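Local coordinates for oxidoreductase, NAD-binding/iron-sulfur cluster-binding protein (Nitratireductor pacificus pht-3B, PDB 6ZXU) that acts as a catabolic reductive dehalogenase, binding cobalamin together with two [4Fe-4S] clusters that probably pass electrons to it, at residues A[268-271]-A[272-276]; A[560-563]-A[564-567]. One frame throughout, in Å; residues are numbered along the deposited sequence.

Contact 1: A[268-271]-A[272-276]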
ATOM      1  N   GLY A 268      -1.926  12.273  19.918  1.00 24.95           N
ATOM      2  CA  GLY A 268      -1.289  11.522  18.841  1.00 22.01           C
ATOM      3  C   GLY A 268      -1.736  11.893  17.460  1.00 21.73           C
ATOM      4  O   GLY A 268      -1.633  11.119  16.563  1.00 27.63           O
ATOM      5  N   THR A 269      -2.280  13.072  17.309  1.00 21.09           N
ATOM      6  CA  THR A 269      -2.854  13.521  16.098  1.00 19.17           C
ATOM      7  C   THR A 269      -1.836  14.347  15.307  1.00 20.07           C
ATOM      8  O   THR A 269      -0.798  14.725  15.849  1.00 18.45           O
ATOM      9  CB  THR A 269      -4.165  14.313  16.418  1.00 21.51           C
ATOM     10  OG1 THR A 269      -3.964  15.354  17.395  1.00 19.10           O
ATOM     11  CG2 THR A 269      -5.224  13.364  16.926  1.00 20.59           C
ATOM     12  N   ARG A 270      -2.186  14.720  14.091  1.00 20.22           N
ATOM     13  CA  ARG A 270      -1.320  15.504  13.227  1.00 22.48           C
ATOM     14  C   ARG A 270      -1.035  16.914  13.851  1.00 23.07           C
ATOM     15  O   ARG A 270      -1.958  17.661  14.131  1.00 20.74           O
ATOM     16  CB  ARG A 270      -1.962  15.689  11.896  1.00 23.77           C
ATOM     17  CG  ARG A 270      -1.124  16.384  10.868  1.00 26.60           C
ATOM     18  CD  ARG A 270      -1.947  16.549   9.570  1.00 33.78           C
ATOM     19  NE  ARG A 270      -1.244  17.362   8.592  1.00 36.47           N
ATOM     20  CZ  ARG A 270      -0.308  16.863   7.783  1.00 39.48           C
ATOM     21  NH1 ARG A 270       0.385  17.662   6.962  1.00 34.68           N
ATOM     22  NH2 ARG A 270      -0.033  15.555   7.831  1.00 34.55           N
ATOM     23  N   PRO A 271       0.244  17.248  14.062  1.00 22.57           N
ATOM     24  CA  PRO A 271       0.555  18.583  14.638  1.00 23.27           C
ATOM     25  C   PRO A 271       0.106  19.703  13.711  1.00 22.08           C
ATOM     26  O   PRO A 271       0.160  19.585  12.467  1.00 18.66           O
ATOM     27  CB  PRO A 271       2.074  18.555  14.760  1.00 25.19           C
ATOM     28  CG  PRO A 271       2.493  17.144  14.567  1.00 26.58           C
ATOM     29  CD  PRO A 271       1.450  16.502  13.730  1.00 22.36           C
ATOM     30  N   GLY A 272      -0.287  20.795  14.319  1.00 20.54           N
ATOM     31  CA  GLY A 272      -0.780  21.941  13.614  1.00 22.21           C
ATOM     32  C   GLY A 272       0.212  22.650  12.699  1.00 25.31           C
ATOM     33  O   GLY A 272      -0.176  23.335  11.757  1.00 24.87           O
ATOM     34  N   TRP A 273       1.501  22.440  12.935  1.00 25.35           N
ATOM     35  CA  TRP A 273       2.529  22.990  12.044  1.00 25.15           C
ATOM     36  C   TRP A 273       2.966  22.045  10.879  1.00 27.55           C
ATOM     37  O   TRP A 273       3.784  22.421  10.073  1.00 26.37           O
ATOM     38  CB  TRP A 273       3.772  23.360  12.883  1.00 22.66           C
ATOM     39  CG  TRP A 273       4.451  22.158  13.512  1.00 21.85           C
ATOM     40  CD1 TRP A 273       5.361  21.363  12.941  1.00 29.25           C
ATOM     41  CD2 TRP A 273       4.242  21.657  14.790  1.00 23.11           C
ATOM     42  NE1 TRP A 273       5.685  20.300  13.769  1.00 26.90           N
ATOM     43  CE2 TRP A 273       5.042  20.491  14.933  1.00 23.66           C
ATOM     44  CE3 TRP A 273       3.443  22.061  15.857  1.00 26.19           C
ATOM     45  CZ2 TRP A 273       5.088  19.724  16.111  1.00 27.72           C
ATOM     46  CZ3 TRP A 273       3.519  21.335  17.064  1.00 26.71           C
ATOM     47  CH2 TRP A 273       4.330  20.163  17.176  1.00 26.04           C
ATOM     48  N   GLU A 274       2.476  20.817  10.835  1.00 26.56           N
ATOM     49  CA  GLU A 274       2.990  19.846   9.871  1.00 28.60           C
ATOM     50  C   GLU A 274       2.737  20.286   8.436  1.00 29.02           C
ATOM     51  O   GLU A 274       3.626  20.229   7.624  1.00 29.30           O
ATOM     52  CB  GLU A 274       2.367  18.492  10.111  1.00 31.19           C
ATOM     53  CG  GLU A 274       3.202  17.313   9.644  1.00 42.71           C
ATOM     54  CD  GLU A 274       2.586  15.927   9.970  1.00 59.17           C
ATOM     55  OE1 GLU A 274       2.981  15.227  10.961  1.00 60.05           O
ATOM     56  OE2 GLU A 274       1.685  15.500   9.209  1.00 53.83           O
ATOM     57  N   ASP A 275       1.563  20.796   8.123  1.00 30.21           N
ATOM     58  CA  ASP A 275       1.282  21.291   6.785  1.00 29.15           C
ATOM     59  C   ASP A 275       2.321  22.307   6.347  1.00 32.74           C
ATOM     60  O   ASP A 275       2.929  22.128   5.286  1.00 28.88           O
ATOM     61  CB  ASP A 275      -0.098  21.933   6.704  1.00 34.82           C
ATOM     62  CG  ASP A 275      -1.251  20.895   6.762  1.00 37.22           C
ATOM     63  OD1 ASP A 275      -0.995  19.692   6.539  1.00 39.14           O
ATOM     64  OD2 ASP A 275      -2.434  21.292   7.020  1.00 51.63           O
ATOM     65  N   ALA A 276       2.538  23.337   7.155  1.00 27.47           N
ATOM     66  CA  ALA A 276       3.446  24.406   6.745  1.00 30.54           C
ATOM     67  C   ALA A 276       4.865  23.903   6.601  1.00 28.60           C
ATOM     68  O   ALA A 276       5.554  24.251   5.667  1.00 31.55           O
ATOM     69  CB  ALA A 276       3.405  25.550   7.738  1.00 32.32           C
TER
HETATM   70  O   HOH W   1      -0.716  20.268   9.955  1.00 26.77           O
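Pro-271 sets its CB over one face of the Trp-273 indole, 3.5 Å from the centroid of the six-membered ring and 10° off the normal, a CH-pi contact in which a proline C-H meets the ring face. With CG lying between the backbone N and the carbonyl carbon (chi1 65°), the indole folds back under the pyrrolidine. Trp-273 NE1 bonds to Ile-26 O, and the ring also touches Met-263 and Leu-264 of helix 260-264. A serine in place of Trp-273 would probably leave Pro-271 without its aromatic platform and Ile-26 O without its indole donor. Pro-271 leads into a type I beta turn with Gly-272 and Trp-273 at the corners, and its O closes the turn by accepting from Glu-274 N (3.1 Å) where helix 274-278 begins. Beside the turn, the extended Arg-270 chain presents its guanidinium edge to Asp-275, their planes 38° apart. Asp-275 OD1 forms a very short salt bridge with Arg-270 NH1 (2.5 Å), and Arg-270 NE adds a weak hydrogen bond to the same Asp-275 OD1 (3.1 Å). Glu-274 brings its carboxylate over a guanidinium face, but is modelled too close for its position to be sure. A water donates to Pro-271 O and accepts from Asp-275 N.

Contact 2: A[560-563]-A[564-567]; sequences VMFN and GYEI
Tyr-565 spreads one face of its phenol ring over the carbonyl O of Phe-562, which sits 3.2 Å above the ring plane and over its centre. The same oxygen accepts a hydrogen bond from Tyr-565 N, so the tyrosine covers the very link that closes the hairpin. The ring turns back over the turn because Tyr-565 CG is placed between its own backbone N and carbonyl carbon (chi1 52°); it runs alongside Phe-562, both side chains pointing the same way. The two ring planes are 68° apart, and Tyr-565 OH comes to the edge of the phenylalanine, 3.2 Å from Phe-562 CD1. Ile-567 completes this buried patch, its CG2 3.7 Å from Phe-562 CB. Strands 560-562 and 565-567 are joined by a type I' turn, for which Asn-563 and Gly-564 are apt: asparagine tolerates the left-handed conformation, and at the glycine any CB would run into Asn-563 O. On the opposite face Met-561 bends so that its CE lies 3.5 Å from Tyr-565 C, while Glu-566 extends away to Arg-717, Lys-559 and the backbone N of Leu-302.

Against the buried patch stands a polar, water-bridged edge at the partly exposed Asn-563. A water accepts from Asn-563 ND2 (3.0 Å) and lies 2.8 Å from Tyr-565 OH, and Asn-563 OD1 takes the N-H of Gln-309. Tyr-565 OH also bonds to O7R of cobalamin. The Phe-562 carbonyl over its face and the Phe-562 ring beside it restrict the phenol ring, and the hairpin thereby offers the cofactor a hydroxyl whose position the packing is likely to restrict.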
ATOM      1  N   VAL A 560      23.376 -16.532   1.411  1.00 17.33           N
ATOM      2  CA  VAL A 560      23.837 -17.475   0.421  1.00 16.61           C
ATOM      3  C   VAL A 560      23.772 -16.815  -0.971  1.00 17.15           C
ATOM      4  O   VAL A 560      23.130 -15.765  -1.173  1.00 16.34           O
ATOM      5  CB  VAL A 560      23.005 -18.786   0.392  1.00 16.72           C
ATOM      6  CG1 VAL A 560      23.143 -19.539   1.702  1.00 20.48           C
ATOM      7  CG2 VAL A 560      21.522 -18.554   0.116  1.00 16.21           C
ATOM      8  N   MET A 561      24.452 -17.443  -1.920  1.00 17.19           N
ATOM      9  CA  MET A 561      24.269 -17.071  -3.323  1.00 18.84           C
ATOM     10  C   MET A 561      23.070 -17.846  -3.854  1.00 18.29           C
ATOM     11  O   MET A 561      22.903 -19.031  -3.558  1.00 17.92           O
ATOM     12  CB  MET A 561      25.565 -17.442  -4.140  1.00 21.41           C
ATOM     13  CG  MET A 561      26.807 -16.648  -3.782  1.00 19.24           C
ATOM     14  SD  MET A 561      26.584 -14.868  -3.701  1.00 22.00           S
ATOM     15  CE  MET A 561      26.276 -14.484  -5.416  1.00 22.59           C
ATOM     16  N   PHE A 562      22.293 -17.177  -4.669  1.00 15.81           N
ATOM     17  CA  PHE A 562      21.077 -17.728  -5.250  1.00 15.03           C
ATOM     18  C   PHE A 562      20.931 -17.050  -6.605  1.00 14.69           C
ATOM     19  O   PHE A 562      20.788 -15.857  -6.654  1.00 15.17           O
ATOM     20  CB  PHE A 562      19.857 -17.376  -4.312  1.00 14.42           C
ATOM     21  CG  PHE A 562      18.512 -17.801  -4.826  1.00 14.01           C
ATOM     22  CD1 PHE A 562      17.721 -16.958  -5.620  1.00 15.74           C
ATOM     23  CD2 PHE A 562      18.026 -19.057  -4.541  1.00 14.17           C
ATOM     24  CE1 PHE A 562      16.549 -17.393  -6.130  1.00 14.21           C
ATOM     25  CE2 PHE A 562      16.839 -19.497  -5.071  1.00 13.66           C
ATOM     26  CZ  PHE A 562      16.081 -18.638  -5.846  1.00 14.14           C
ATOM     27  N   ASN A 563      20.975 -17.837  -7.692  1.00 14.77           N
ATOM     28  CA  ASN A 563      20.728 -17.377  -9.052  1.00 13.54           C
ATOM     29  C   ASN A 563      21.504 -16.123  -9.318  1.00 13.34           C
ATOM     30  O   ASN A 563      20.984 -15.156  -9.890  1.00 13.94           O
ATOM     31  CB  ASN A 563      19.245 -17.149  -9.321  1.00 12.80           C
ATOM     32  CG  ASN A 563      18.933 -16.874 -10.811  1.00 13.82           C
ATOM     33  OD1 ASN A 563      19.673 -17.275 -11.701  1.00 16.61           O
ATOM     34  ND2 ASN A 563      17.855 -16.241 -11.055  1.00 13.45           N
ATOM     35  N   GLY A 564      22.806 -16.127  -8.944  1.00 14.09           N
ATOM     36  CA  GLY A 564      23.662 -15.006  -9.241  1.00 13.73           C
ATOM     37  C   GLY A 564      23.723 -13.839  -8.310  1.00 14.48           C
ATOM     38  O   GLY A 564      24.368 -12.857  -8.600  1.00 16.10           O
ATOM     39  N   TYR A 565      22.981 -13.859  -7.193  1.00 15.37           N
ATOM     40  CA  TYR A 565      23.012 -12.767  -6.235  1.00 14.85           C
ATOM     41  C   TYR A 565      22.996 -13.278  -4.808  1.00 14.56           C
ATOM     42  O   TYR A 565      22.516 -14.315  -4.521  1.00 15.47           O
ATOM     43  CB  TYR A 565      21.881 -11.734  -6.480  1.00 14.87           C
ATOM     44  CG  TYR A 565      20.501 -12.366  -6.583  1.00 15.03           C
ATOM     45  CD1 TYR A 565      19.995 -12.797  -7.791  1.00 13.93           C
ATOM     46  CD2 TYR A 565      19.753 -12.514  -5.499  1.00 14.70           C
ATOM     47  CE1 TYR A 565      18.781 -13.421  -7.882  1.00 15.69           C
ATOM     48  CE2 TYR A 565      18.526 -13.086  -5.554  1.00 14.59           C
ATOM     49  CZ  TYR A 565      18.024 -13.522  -6.739  1.00 16.47           C
ATOM     50  OH  TYR A 565      16.798 -14.103  -6.793  1.00 15.91           O
ATOM     51  N   GLU A 566      23.486 -12.437  -3.914  1.00 16.63           N
ATOM     52  CA  GLU A 566      23.595 -12.700  -2.501  1.00 17.70           C
ATOM     53  C   GLU A 566      22.244 -12.299  -1.823  1.00 16.75           C
ATOM     54  O   GLU A 566      21.718 -11.186  -2.021  1.00 14.92           O
ATOM     55  CB  GLU A 566      24.718 -11.831  -1.920  1.00 19.56           C
ATOM     56  CG  GLU A 566      24.891 -11.878  -0.412  1.00 19.68           C
ATOM     57  CD  GLU A 566      26.002 -10.931   0.111  1.00 26.34           C
ATOM     58  OE1 GLU A 566      26.519 -10.024  -0.639  1.00 22.27           O
ATOM     59  OE2 GLU A 566      26.295 -11.063   1.330  1.00 30.15           O
ATOM     60  N   ILE A 567      21.738 -13.177  -0.977  1.00 17.01           N
ATOM     61  CA  ILE A 567      20.437 -12.991  -0.378  1.00 15.84           C
ATOM     62  C   ILE A 567      20.320 -13.891   0.856  1.00 17.35           C
ATOM     63  O   ILE A 567      21.021 -14.880   0.980  1.00 14.69           O
ATOM     64  CB  ILE A 567      19.361 -13.321  -1.451  1.00 18.25           C
ATOM     65  CG1 ILE A 567      18.039 -12.656  -1.054  1.00 22.91           C
ATOM     66  CG2 ILE A 567      19.265 -14.804  -1.726  1.00 16.20           C
ATOM     67  CD1 ILE A 567      17.082 -12.451  -2.164  1.00 26.68           C
TER
HETATM   68  O   HOH W   2      15.827 -15.052  -9.189  1.00 14.07           O

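How the contacts relate
Contact 1 and contact 2 do not touch: their centres are 44 Å apart and their nearest atoms about 34 Å apart, and along the chain the first closes well before the second opens. Contact 1 is a surface turn, remote from the annotated sites. Contact 2 belongs to the cofactor end of the protein: the side chain of Tyr-565 is about 3 Å from bound cobalamin, whereas that of Ile-567 is about 11 Å from an iron-sulfur cluster. Both are local turns, but one leads into helix 274-278 at the surface, where it carries a salt-bridge network, and the other reverses the chain between two strands that line the cobalamin pocket.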